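Local coordinates for protein short-chain-enoyl-CoA hydratase (Clostridium acetobutylicum, PDB 5Z7R) that catalyses the reversible hydration of crotonyl-CoA and other short-chain enoyl-CoA thioesters in butanoate metabolism, at residues V6-E11 with A15-N20; Y38-I43 with E94-P99; A51-G56 with E194-I199. One frame throughout, in Å; residues are numbered along the deposited sequence.

Contact 1: V6-E11 with A15-N20; sequences VILEKE and AVVTIN
V6-E11 and A15-N20 carry the two arms of a beta hairpin at the border of the mixed six-stranded sheet of the crotonase fold. Strand 6-11 is outermost within the chain, and strand 14-19 goes on to pair with strand 51-56. The evidence for the pairing is an angle of 163° between the strand directions, close to antiparallel, and an unbroken register from V6 opposite I19 to K10 opposite A15. I7-T18 and E9-V16 are the hydrogen-bonded pairs, each closed by two backbone bonds. I7 N reaches T18 O at 3.0 Å, and T18 N answers to I7 O. In the pair nearer the turn, V16 N meets E9 O at 2.9 Å, but its N-H...O angle of 147° is the least straight of the four. The same carbonyl oxygen, E9 O, also takes a CA-H...O contact from A15 CA at 3.0 Å.

The side chains sort by face. V6, L8, K10, A15, V17 and I19 share one, and helix 30-45 covers V6, L8, V17 and I19. V6 CG1 meets V17 CG1 at 3.8 Å. L8 CD1 reaches the other valine branch, V17 CG2, at 3.6 Å while also lying near A15 CB. The opposite face carries I7, E9, V16 and T18 and is more open to solvent. N20, just past the second strand with CG anti to its backbone N (chi1 -179°), brings ND2 to 3.2 Å from I7 CD1, a van der Waals contact. Near the turn the end of E11 comes toward V16, OE2 3.3 Å from V16 CG2, while E11 OE1 forms a salt bridge with K193 NZ.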
loop_
_atom_site.group_PDB
_atom_site.type_symbol
_atom_site.label_atom_id
_atom_site.label_comp_id
_atom_site.label_asym_id
_atom_site.label_seq_id
_atom_site.Cartn_x
_atom_site.Cartn_y
_atom_site.Cartn_z
ATOM N N VAL A 6 28.685 18.318 -16.725
ATOM C CA VAL A 6 27.842 17.392 -17.470
ATOM C C VAL A 6 27.761 17.711 -18.954
ATOM O O VAL A 6 27.325 18.788 -19.330
ATOM C CB VAL A 6 26.404 17.466 -16.925
ATOM C CG1 VAL A 6 25.487 16.449 -17.624
ATOM C CG2 VAL A 6 26.444 17.281 -15.411
ATOM N N ILE A 7 28.119 16.755 -19.795
ATOM C CA ILE A 7 28.007 16.925 -21.222
ATOM C C ILE A 7 26.701 16.327 -21.723
ATOM O O ILE A 7 26.311 15.261 -21.273
ATOM C CB ILE A 7 29.181 16.223 -21.935
ATOM C CG1 ILE A 7 30.517 16.719 -21.377
ATOM C CG2 ILE A 7 29.100 16.483 -23.430
ATOM C CD1 ILE A 7 31.697 15.842 -21.727
ATOM N N LEU A 8 26.047 16.977 -22.673
ATOM C CA LEU A 8 24.849 16.420 -23.273
ATOM C C LEU A 8 24.892 16.397 -24.798
ATOM O O LEU A 8 25.028 17.458 -25.410
ATOM C CB LEU A 8 23.633 17.229 -22.845
ATOM C CG LEU A 8 22.328 16.862 -23.584
ATOM C CD1 LEU A 8 21.797 15.495 -23.156
ATOM C CD2 LEU A 8 21.256 17.913 -23.363
ATOM N N GLU A 9 24.700 15.210 -25.398
ATOM C CA GLU A 9 24.802 14.997 -26.852
ATOM C C GLU A 9 23.621 14.218 -27.406
ATOM O O GLU A 9 23.044 13.412 -26.705
ATOM C CB GLU A 9 26.068 14.218 -27.176
ATOM C CG GLU A 9 27.251 14.561 -26.294
ATOM C CD GLU A 9 28.532 13.935 -26.788
ATOM O OE1 GLU A 9 28.938 14.211 -27.944
ATOM O OE2 GLU A 9 29.145 13.168 -26.019
ATOM N N LYS A 10 23.282 14.449 -28.667
ATOM C CA LYS A 10 22.072 13.916 -29.278
ATOM C C LYS A 10 22.474 13.247 -30.596
ATOM O O LYS A 10 22.947 13.904 -31.517
ATOM C CB LYS A 10 21.042 15.033 -29.541
ATOM C CG LYS A 10 20.780 15.995 -28.366
ATOM C CD LYS A 10 20.602 17.471 -28.796
ATOM C CE LYS A 10 21.204 18.514 -27.828
ATOM N NZ LYS A 10 20.231 19.105 -26.860
ATOM N N GLU A 11 22.273 11.939 -30.681
ATOM C CA GLU A 11 22.706 11.115 -31.805
ATOM C C GLU A 11 21.471 10.496 -32.465
ATOM O O GLU A 11 21.057 9.389 -32.128
ATOM C CB GLU A 11 23.665 10.019 -31.297
ATOM C CG GLU A 11 24.677 10.496 -30.236
ATOM C CD GLU A 11 25.506 9.371 -29.625
ATOM O OE1 GLU A 11 25.135 8.188 -29.823
ATOM O OE2 GLU A 11 26.528 9.674 -28.945
ATOM N N ALA A 15 20.037 10.450 -26.579
ATOM C CA ALA A 15 20.907 11.393 -25.935
ATOM C C ALA A 15 21.828 10.682 -24.992
ATOM O O ALA A 15 21.387 9.853 -24.198
ATOM C CB ALA A 15 20.096 12.424 -25.181
ATOM N N VAL A 16 23.107 11.029 -25.059
ATOM C CA VAL A 16 24.095 10.530 -24.152
ATOM C C VAL A 16 24.426 11.631 -23.168
ATOM O O VAL A 16 24.718 12.763 -23.547
ATOM C CB VAL A 16 25.362 10.087 -24.909
ATOM C CG1 VAL A 16 26.345 9.403 -23.982
ATOM C CG2 VAL A 16 24.991 9.166 -26.062
ATOM N N VAL A 17 24.384 11.298 -21.901
ATOM C CA VAL A 17 24.644 12.258 -20.873
ATOM C C VAL A 17 25.826 11.688 -20.180
ATOM O O VAL A 17 25.828 10.513 -19.829
ATOM C CB VAL A 17 23.443 12.383 -19.928
ATOM C CG1 VAL A 17 23.722 13.332 -18.778
ATOM C CG2 VAL A 17 22.218 12.860 -20.688
ATOM N N THR A 18 26.846 12.502 -19.999
ATOM C CA THR A 18 28.095 12.019 -19.438
ATOM C C THR A 18 28.461 12.926 -18.324
ATOM O O THR A 18 28.613 14.131 -18.534
ATOM C CB THR A 18 29.271 12.045 -20.459
ATOM O OG1 THR A 18 28.949 11.275 -21.632
ATOM C CG2 THR A 18 30.482 11.500 -19.844
ATOM N N ILE A 19 28.615 12.375 -17.140
ATOM C CA ILE A 19 29.132 13.176 -16.052
ATOM C C ILE A 19 30.636 13.212 -16.207
ATOM O O ILE A 19 31.273 12.169 -16.350
ATOM C CB ILE A 19 28.747 12.630 -14.685
ATOM C CG1 ILE A 19 27.255 12.878 -14.464
ATOM C CG2 ILE A 19 29.573 13.317 -13.604
ATOM C CD1 ILE A 19 26.586 11.819 -13.635
ATOM N N ASN A 20 31.180 14.429 -16.150
ATOM C CA ASN A 20 32.550 14.702 -16.550
ATOM C C ASN A 20 33.285 15.556 -15.522
ATOM O O ASN A 20 33.429 16.751 -15.717
ATOM C CB ASN A 20 32.503 15.378 -17.923
ATOM C CG ASN A 20 33.878 15.713 -18.481
ATOM O OD1 ASN A 20 34.917 15.195 -18.041
ATOM N ND2 ASN A 20 33.885 16.596 -19.465
#

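Contact 2: Y38-I43 with E94-P99; sequences YVIGEI and ELLEKP
I40 and I43 of helix 30-45 face L96 and K98, which lie just beyond the end of helix 76-95, in a buried helix-to-loop contact of the crotonase fold. L96 is the first residue after that helix to leave helical geometry. The contact is modest, with 176 Å² buried over both sides, and no hydrogen bond crosses it.

The apolar part converges on one methyl group. L96 CD2 lies 4.3 Å from I43 CG2 and 4.5 Å from I40 CG2, so a single leucine branch touches two residues about one helical turn apart. The chi1 of I43 (-69°, measured to CG1) leaves CG2 anti to the backbone N, and CG2 also meets the lysine chain, 4.1 Å from K98 CG. I40 packs back on helix 76-95 as well, on V89, R92 and L93.

The polar part involves partners outside the two segments. K98 NZ is hydrogen-bonded to D46 O, just past the C-terminal end of helix 30-45, where a positive charge would probably be favoured by the helix dipole. E97 OE1 forms a salt bridge with R80 of a neighbouring subunit. Separately, L96 O accepts a hydrogen bond from K211 NZ of the same chain.

With chi1 nearly eclipsed (-8°) and a bend at chi2 (-75°), the lysine lays its CG against I43 and carries K98 CE to 3.4 Å from the backbone oxygen I43 O.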
loop_
_atom_site.group_PDB
_atom_site.type_symbol
_atom_site.label_atom_id
_atom_site.label_comp_id
_atom_site.label_asym_id
_atom_site.label_seq_id
_atom_site.Cartn_x
_atom_site.Cartn_y
_atom_site.Cartn_z
ATOM N N TYR A 38 18.781 20.158 -14.750
ATOM C CA TYR A 38 18.631 20.977 -15.926
ATOM C C TYR A 38 18.673 20.099 -17.193
ATOM O O TYR A 38 17.806 20.255 -18.102
ATOM C CB TYR A 38 19.670 22.121 -15.939
ATOM C CG TYR A 38 19.727 22.841 -17.267
ATOM C CD1 TYR A 38 20.577 22.379 -18.280
ATOM C CD2 TYR A 38 18.915 23.955 -17.536
ATOM C CE1 TYR A 38 20.628 22.995 -19.513
ATOM C CE2 TYR A 38 18.956 24.578 -18.783
ATOM C CZ TYR A 38 19.827 24.091 -19.767
ATOM O OH TYR A 38 19.924 24.665 -21.021
ATOM N N VAL A 39 19.631 19.160 -17.272
ATOM C CA VAL A 39 19.731 18.397 -18.533
ATOM C C VAL A 39 18.558 17.461 -18.605
ATOM O O VAL A 39 18.000 17.269 -19.694
ATOM C CB VAL A 39 21.112 17.713 -18.874
ATOM C CG1 VAL A 39 22.254 18.191 -17.982
ATOM C CG2 VAL A 39 21.054 16.187 -18.925
ATOM N N ILE A 40 18.139 16.916 -17.456
ATOM C CA ILE A 40 16.960 16.067 -17.474
ATOM C C ILE A 40 15.800 16.875 -18.030
ATOM O O ILE A 40 15.134 16.428 -18.974
ATOM C CB ILE A 40 16.593 15.486 -16.094
ATOM C CG1 ILE A 40 17.662 14.498 -15.623
ATOM C CG2 ILE A 40 15.238 14.778 -16.159
ATOM C CD1 ILE A 40 17.810 14.409 -14.126
ATOM N N GLY A 41 15.593 18.083 -17.508
ATOM C CA GLY A 41 14.502 18.931 -18.007
ATOM C C GLY A 41 14.649 19.257 -19.482
ATOM O O GLY A 41 13.649 19.328 -20.249
ATOM N N GLU A 42 15.897 19.464 -19.887
ATOM C CA GLU A 42 16.220 19.618 -21.313
ATOM C C GLU A 42 15.827 18.377 -22.117
ATOM O O GLU A 42 15.213 18.497 -23.166
ATOM C CB GLU A 42 17.721 19.912 -21.476
ATOM C CG GLU A 42 18.102 20.786 -22.660
ATOM C CD GLU A 42 17.594 22.217 -22.581
ATOM O OE1 GLU A 42 17.459 22.762 -21.463
ATOM O OE2 GLU A 42 17.341 22.785 -23.671
ATOM N N ILE A 43 16.132 17.172 -21.631
ATOM C CA ILE A 43 15.725 15.966 -22.386
ATOM C C ILE A 43 14.210 15.815 -22.358
ATOM O O ILE A 43 13.595 15.392 -23.348
ATOM C CB ILE A 43 16.408 14.709 -21.854
ATOM C CG1 ILE A 43 17.903 14.776 -22.172
ATOM C CG2 ILE A 43 15.767 13.436 -22.433
ATOM C CD1 ILE A 43 18.788 14.094 -21.151
ATOM N N GLU A 94 14.239 8.743 -12.766
ATOM C CA GLU A 94 13.547 7.438 -12.719
ATOM C C GLU A 94 12.240 7.520 -13.451
ATOM O O GLU A 94 11.882 6.595 -14.186
ATOM C CB GLU A 94 13.335 7.034 -11.258
ATOM C CG GLU A 94 12.659 5.710 -11.003
ATOM C CD GLU A 94 12.792 5.365 -9.573
ATOM O OE1 GLU A 94 13.589 4.469 -9.284
ATOM O OE2 GLU A 94 12.194 6.068 -8.711
ATOM N N LEU A 95 11.543 8.654 -13.319
ATOM C CA LEU A 95 10.199 8.797 -13.911
ATOM C C LEU A 95 10.229 9.339 -15.319
ATOM O O LEU A 95 9.202 9.289 -16.034
ATOM C CB LEU A 95 9.334 9.734 -13.040
ATOM C CG LEU A 95 8.920 9.133 -11.701
ATOM C CD1 LEU A 95 8.358 10.179 -10.747
ATOM C CD2 LEU A 95 7.897 8.010 -11.949
ATOM N N LEU A 96 11.375 9.908 -15.707
ATOM C CA LEU A 96 11.539 10.483 -17.048
ATOM C C LEU A 96 10.876 9.620 -18.097
ATOM O O LEU A 96 11.156 8.430 -18.203
ATOM C CB LEU A 96 13.039 10.614 -17.366
ATOM C CG LEU A 96 13.429 11.028 -18.786
ATOM C CD1 LEU A 96 12.666 12.281 -19.184
ATOM C CD2 LEU A 96 14.931 11.258 -18.867
ATOM N N GLU A 97 10.033 10.217 -18.912
ATOM C CA GLU A 97 9.266 9.452 -19.876
ATOM C C GLU A 97 10.019 8.934 -21.119
ATOM O O GLU A 97 9.420 8.408 -22.012
ATOM C CB GLU A 97 8.027 10.260 -20.273
ATOM C CG GLU A 97 7.134 10.583 -19.070
ATOM C CD GLU A 97 5.646 10.439 -19.364
ATOM O OE1 GLU A 97 4.979 9.552 -18.730
ATOM O OE2 GLU A 97 5.162 11.226 -20.227
ATOM N N LYS A 98 11.329 9.036 -21.159
ATOM C CA LYS A 98 12.124 8.201 -22.061
ATOM C C LYS A 98 12.949 7.223 -21.219
ATOM O O LYS A 98 13.372 7.559 -20.132
ATOM C CB LYS A 98 13.073 9.012 -22.972
ATOM C CG LYS A 98 12.947 10.537 -22.980
ATOM C CD LYS A 98 11.743 11.060 -23.737
ATOM C CE LYS A 98 11.778 12.586 -23.818
ATOM N NZ LYS A 98 10.948 13.133 -24.934
ATOM N N PRO A 99 13.222 6.025 -21.738
ATOM C CA PRO A 99 14.045 5.042 -21.068
ATOM C C PRO A 99 15.455 5.514 -20.869
ATOM O O PRO A 99 16.009 6.142 -21.767
ATOM C CB PRO A 99 14.059 3.907 -22.048
ATOM C CG PRO A 99 12.717 4.012 -22.707
ATOM C CD PRO A 99 12.592 5.463 -22.938
#

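Contact 3: A51-G56 with E194-I199; sequences AVILTG and EIANKI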
loop_
_atom_site.group_PDB
_atom_site.type_symbol
_atom_site.label_atom_id
_atom_site.label_comp_id
_atom_site.label_asym_id
_atom_site.label_seq_id
_atom_site.Cartn_x
_atom_site.Cartn_y
_atom_site.Cartn_z
ATOM N N ALA A 51 15.545 8.040 -26.125
ATOM C CA ALA A 51 16.204 7.257 -25.112
ATOM C C ALA A 51 17.428 7.993 -24.612
ATOM O O ALA A 51 17.894 8.951 -25.234
ATOM C CB ALA A 51 16.558 5.871 -25.631
ATOM N N VAL A 52 17.917 7.580 -23.458
ATOM C CA VAL A 52 19.019 8.253 -22.816
ATOM C C VAL A 52 20.022 7.225 -22.342
ATOM O O VAL A 52 19.637 6.151 -21.879
ATOM C CB VAL A 52 18.517 9.068 -21.595
ATOM C CG1 VAL A 52 19.668 9.609 -20.769
ATOM C CG2 VAL A 52 17.597 10.168 -22.046
ATOM N N ILE A 53 21.297 7.562 -22.455
ATOM C CA ILE A 53 22.353 6.780 -21.921
ATOM C C ILE A 53 23.104 7.680 -20.992
ATOM O O ILE A 53 23.490 8.777 -21.337
ATOM C CB ILE A 53 23.327 6.313 -23.011
ATOM C CG1 ILE A 53 22.580 5.521 -24.087
ATOM C CG2 ILE A 53 24.476 5.491 -22.420
ATOM C CD1 ILE A 53 23.488 5.100 -25.222
ATOM N N LEU A 54 23.345 7.176 -19.810
ATOM C CA LEU A 54 24.035 7.914 -18.829
ATOM C C LEU A 54 25.299 7.218 -18.654
ATOM O O LEU A 54 25.305 6.017 -18.410
ATOM C CB LEU A 54 23.287 7.855 -17.504
ATOM C CG LEU A 54 23.955 8.533 -16.320
ATOM C CD1 LEU A 54 24.185 10.013 -16.612
ATOM C CD2 LEU A 54 23.100 8.320 -15.065
ATOM N N THR A 55 26.383 7.954 -18.694
ATOM C CA THR A 55 27.640 7.367 -18.267
ATOM C C THR A 55 28.525 8.413 -17.642
ATOM O O THR A 55 28.166 9.578 -17.579
ATOM C CB THR A 55 28.370 6.718 -19.456
ATOM O OG1 THR A 55 29.406 5.871 -18.953
ATOM C CG2 THR A 55 28.927 7.818 -20.413
ATOM N N GLY A 56 29.653 7.949 -17.136
ATOM C CA GLY A 56 30.731 8.806 -16.659
ATOM C C GLY A 56 31.820 8.961 -17.717
ATOM O O GLY A 56 31.717 8.407 -18.809
ATOM N N GLU A 194 23.265 -0.156 -28.786
ATOM C CA GLU A 194 22.418 -1.123 -29.472
ATOM C C GLU A 194 21.150 -1.396 -28.663
ATOM O O GLU A 194 20.060 -1.497 -29.240
ATOM C CB GLU A 194 23.183 -2.388 -29.910
ATOM C CG GLU A 194 23.580 -3.389 -28.839
ATOM C CD GLU A 194 24.866 -4.173 -29.164
ATOM O OE1 GLU A 194 24.998 -5.327 -28.671
ATOM O OE2 GLU A 194 25.763 -3.635 -29.875
ATOM N N ILE A 195 21.248 -1.421 -27.333
ATOM C CA ILE A 195 20.008 -1.441 -26.525
ATOM C C ILE A 195 19.164 -0.189 -26.823
ATOM O O ILE A 195 18.020 -0.292 -27.193
ATOM C CB ILE A 195 20.284 -1.588 -25.021
ATOM C CG1 ILE A 195 20.875 -2.962 -24.748
ATOM C CG2 ILE A 195 18.991 -1.389 -24.213
ATOM C CD1 ILE A 195 21.644 -3.058 -23.447
ATOM N N ALA A 196 19.758 0.988 -26.722
ATOM C CA ALA A 196 19.037 2.231 -26.994
ATOM C C ALA A 196 18.398 2.225 -28.358
ATOM O O ALA A 196 17.257 2.671 -28.528
ATOM C CB ALA A 196 19.975 3.402 -26.872
ATOM N N ASN A 197 19.128 1.673 -29.331
ATOM C CA ASN A 197 18.687 1.707 -30.719
ATOM C C ASN A 197 17.490 0.813 -30.973
ATOM O O ASN A 197 16.563 1.221 -31.652
ATOM C CB ASN A 197 19.865 1.430 -31.680
ATOM C CG ASN A 197 20.885 2.569 -31.666
ATOM O OD1 ASN A 197 20.513 3.750 -31.706
ATOM N ND2 ASN A 197 22.169 2.230 -31.577
ATOM N N LYS A 198 17.497 -0.392 -30.409
ATOM C CA LYS A 198 16.298 -1.235 -30.448
ATOM C C LYS A 198 15.155 -0.471 -29.820
ATOM O O LYS A 198 14.096 -0.360 -30.421
ATOM C CB LYS A 198 16.467 -2.586 -29.721
ATOM C CG LYS A 198 17.767 -3.293 -30.032
ATOM C CD LYS A 198 17.755 -4.767 -29.670
ATOM C CE LYS A 198 19.114 -5.443 -29.945
ATOM N NZ LYS A 198 20.084 -5.344 -28.802
ATOM N N ILE A 199 15.360 0.079 -28.622
ATOM C CA ILE A 199 14.253 0.801 -27.972
ATOM C C ILE A 199 13.654 1.867 -28.898
ATOM O O ILE A 199 12.430 2.011 -29.037
ATOM C CB ILE A 199 14.691 1.445 -26.658
ATOM C CG1 ILE A 199 15.049 0.321 -25.655
ATOM C CG2 ILE A 199 13.598 2.390 -26.160
ATOM C CD1 ILE A 199 15.573 0.777 -24.303
#
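With chi1 at -57° and chi2 at 177°, I53 sets CG1 anti to its carbonyl carbon and then runs straight on to CD1, which ends 4.2 Å from A196 CB. The extension matters because the CB of I53 does not itself aim at the helix; the last methyl group makes the approach. A51 needs no such reach. Its CB points toward the helix, and the two backbones come close here, with A51 CA and A196 CA 6.1 Å apart. The arrangement is helix-on-sheet packing of the crotonase fold, helix 188-201 against parallel strands 51-56 and 100-104.

The two alanine methyls meet at 4.4 Å between A51 CB and A196 CB, and A51 CB is equally far from the carbonyl oxygen A196 O. A196 CB thus meets both strand side chains, and two small alanines here are consistent with the short CA-CA distance. The side-chain contacts are apolar and no hydrogen bond crosses; 129 Å² is buried over both sides. The helical geometry of E194-I199 is evidenced by K198 N bonding to E194 O and I199 N bonding to I195 O.

Side-chain alternation puts A51 and I53 on the side of helix 188-201 and V52 on the other, against I43 of helix 30-45. I53 also packs on M189, A192 and K193 of helix 188-201, and A51 on V200. A196 and I195 both rest on I101 of strand 100-104; I195 and I199 in addition touch T164 and F163 of a neighbouring subunit, placing the helix between its own sheet and a subunit interface.

The three contacts centre on one six-stranded sheet, 11 to 13 Å apart between centres. Contact 1 builds its outer hairpin, and contact 3 takes up the next strand, 51-56, where V17 N lies 2.7 Å from I53 O, a probable hydrogen bond. Helix 30-45, part of contact 2, covers the opposite face from helix 188-201 of contact 3: I43 CD1 packs 3.7 Å from V17 CG2. Along the chain contact 1 closes first, whereas contacts 2 and 3 alternate their segments and are tied directly, P99 O lying 2.9 Å from V52 N, a probable hydrogen bond. All lie away from the putative catalytic glutamates, in the framework of the subunit.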